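Local structure of leukocyte-associated immunoglobulin-like receptor 1 (Mus musculus, 4ESK) at residues Thr50-Lys54 and Glu64-Gly68. The protein is an inhibitory receptor of natural killer, B and T cells that signals through cytoplasmic ITIM motifs, represented here by its extracellular Ig-like domain. Coordinates in Å, arbitrary orientation, origin at the centre of the assembly. Where two conformers were deposited one is given. Residues are numbered along the deposited sequence.
Sequences TFMEK and EFEIG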
loop_
_atom_site.group_PDB
_atom_site.type_symbol
_atom_site.label_atom_id
_atom_site.label_comp_id
_atom_site.label_asym_id
_atom_site.label_seq_id
_atom_site.Cartn_x
_atom_site.Cartn_y
_atom_site.Cartn_z
ATOM N N THR A 50 0.064 -10.763 -5.984
ATOM C CA THR A 50 1.022 -9.695 -6.167
ATOM C C THR A 50 0.554 -8.732 -7.252
ATOM O O THR A 50 0.256 -9.139 -8.393
ATOM C CB THR A 50 2.409 -10.240 -6.522
ATOM O OG1 THR A 50 2.832 -11.162 -5.510
ATOM C CG2 THR A 50 3.404 -9.113 -6.654
ATOM N N PHE A 51 0.449 -7.464 -6.889
ATOM C CA PHE A 51 0.035 -6.403 -7.806
ATOM C C PHE A 51 1.249 -5.661 -8.357
ATOM O O PHE A 51 1.385 -5.463 -9.566
ATOM C CB PHE A 51 -0.950 -5.460 -7.093
ATOM C CG PHE A 51 -1.485 -4.350 -7.953
ATOM C CD1 PHE A 51 -2.418 -4.611 -8.948
ATOM C CD2 PHE A 51 -1.077 -3.039 -7.754
ATOM C CE1 PHE A 51 -2.929 -3.574 -9.730
ATOM C CE2 PHE A 51 -1.573 -2.006 -8.536
ATOM C CZ PHE A 51 -2.503 -2.271 -9.530
ATOM N N MET A 52 2.134 -5.216 -7.476
ATOM C CA MET A 52 3.363 -4.536 -7.864
ATOM C C MET A 52 4.417 -4.945 -6.838
ATOM O O MET A 52 4.074 -5.244 -5.680
ATOM C CB MET A 52 3.200 -3.005 -7.840
ATOM C CG MET A 52 2.411 -2.397 -8.987
ATOM S SD MET A 52 1.990 -0.678 -8.632
ATOM C CE MET A 52 1.278 -0.201 -10.216
ATOM N N GLU A 53 5.674 -4.992 -7.266
ATOM C CA GLU A 53 6.766 -5.249 -6.336
ATOM C C GLU A 53 8.066 -4.613 -6.751
ATOM O O GLU A 53 8.269 -4.238 -7.908
ATOM C CB GLU A 53 6.926 -6.741 -6.075
ATOM C CG GLU A 53 7.411 -7.547 -7.258
ATOM C CD GLU A 53 7.395 -9.051 -7.011
ATOM O OE1 GLU A 53 7.223 -9.505 -5.858
ATOM O OE2 GLU A 53 7.556 -9.783 -8.009
ATOM N N LYS A 54 8.950 -4.454 -5.781
ATOM C CA LYS A 54 10.255 -3.875 -6.023
ATOM C C LYS A 54 11.176 -4.101 -4.840
ATOM O O LYS A 54 10.724 -4.531 -3.792
ATOM C CB LYS A 54 10.160 -2.372 -6.336
ATOM C CG LYS A 54 9.529 -1.499 -5.263
ATOM C CD LYS A 54 9.755 -0.019 -5.561
ATOM C CE LYS A 54 8.778 0.874 -4.816
ATOM N NZ LYS A 54 8.910 2.306 -5.184
ATOM N N GLU A 64 7.082 3.547 -1.764
ATOM C CA GLU A 64 5.878 4.077 -2.375
ATOM C C GLU A 64 5.590 3.444 -3.715
ATOM O O GLU A 64 6.514 3.148 -4.477
ATOM C CB GLU A 64 6.021 5.562 -2.616
ATOM C CG GLU A 64 6.117 6.390 -1.368
ATOM C CD GLU A 64 5.929 7.861 -1.652
ATOM O OE1 GLU A 64 5.472 8.214 -2.762
ATOM O OE2 GLU A 64 6.263 8.660 -0.762
ATOM N N PHE A 65 4.308 3.278 -4.002
ATOM C CA PHE A 65 3.837 2.785 -5.290
ATOM C C PHE A 65 2.832 3.808 -5.815
ATOM O O PHE A 65 1.816 4.039 -5.176
ATOM C CB PHE A 65 3.143 1.442 -5.114
ATOM C CG PHE A 65 4.041 0.330 -4.639
ATOM C CD1 PHE A 65 4.634 -0.511 -5.544
ATOM C CD2 PHE A 65 4.254 0.102 -3.288
ATOM C CE1 PHE A 65 5.460 -1.543 -5.126
ATOM C CE2 PHE A 65 5.084 -0.925 -2.856
ATOM C CZ PHE A 65 5.675 -1.761 -3.779
ATOM N N GLU A 66 3.127 4.448 -6.944
ATOM C CA GLU A 66 2.179 5.374 -7.546
ATOM C C GLU A 66 1.325 4.612 -8.542
ATOM O O GLU A 66 1.854 3.911 -9.409
ATOM C CB GLU A 66 2.860 6.544 -8.244
ATOM C CG GLU A 66 1.876 7.671 -8.543
ATOM C CD GLU A 66 2.431 8.732 -9.462
ATOM O OE1 GLU A 66 3.603 8.618 -9.872
ATOM O OE2 GLU A 66 1.697 9.692 -9.769
ATOM N N ILE A 67 0.010 4.750 -8.389
ATOM C CA ILE A 67 -0.980 4.085 -9.203
ATOM C C ILE A 67 -1.927 5.132 -9.791
ATOM O O ILE A 67 -2.798 5.640 -9.109
ATOM C CB ILE A 67 -1.818 3.076 -8.401
ATOM C CG1 ILE A 67 -0.925 2.105 -7.626
ATOM C CG2 ILE A 67 -2.745 2.297 -9.314
ATOM C CD1 ILE A 67 -1.733 1.209 -6.711
ATOM N N GLY A 68 -1.747 5.463 -11.068
ATOM C CA GLY A 68 -2.590 6.489 -11.675
ATOM C C GLY A 68 -2.298 6.652 -13.153
ATOM O O GLY A 68 -1.167 6.423 -13.580
#
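At the edge of an immunoglobulin β-sandwich, strand 50-54, outermost in its sheet, faces strand 64-67 of the other sheet. The strand axes approach to 8.8 Å at 136°, too far apart for backbone pairing, so side chains bridge the layers. F65 is the central wedge: its CD1 lies 3.7 Å from M52 CB, and its side chain also touches L44 and C30, half of the intersheet disulfide. K54 stretches over one face of the F65 ring, placing CE 4.3 Å from the ring centroid in a CH-π contact, and its NZ donates a 2.6 Å hydrogen bond to E64 O. M52 SD makes an oblique Met-aromatic contact, 5.3 Å from the same centroid. Because F51 and M52 both pair with L44 in a classic β bulge, these successive residues both point toward strand 64-67; F51 CE2 meets I67 CD1 at 3.7 Å, and M52 CE lies 4.1 Å from I67 CG1. Such face-to-face packing through apolar side chains is characteristic of β-sandwiches such as the Ig fold.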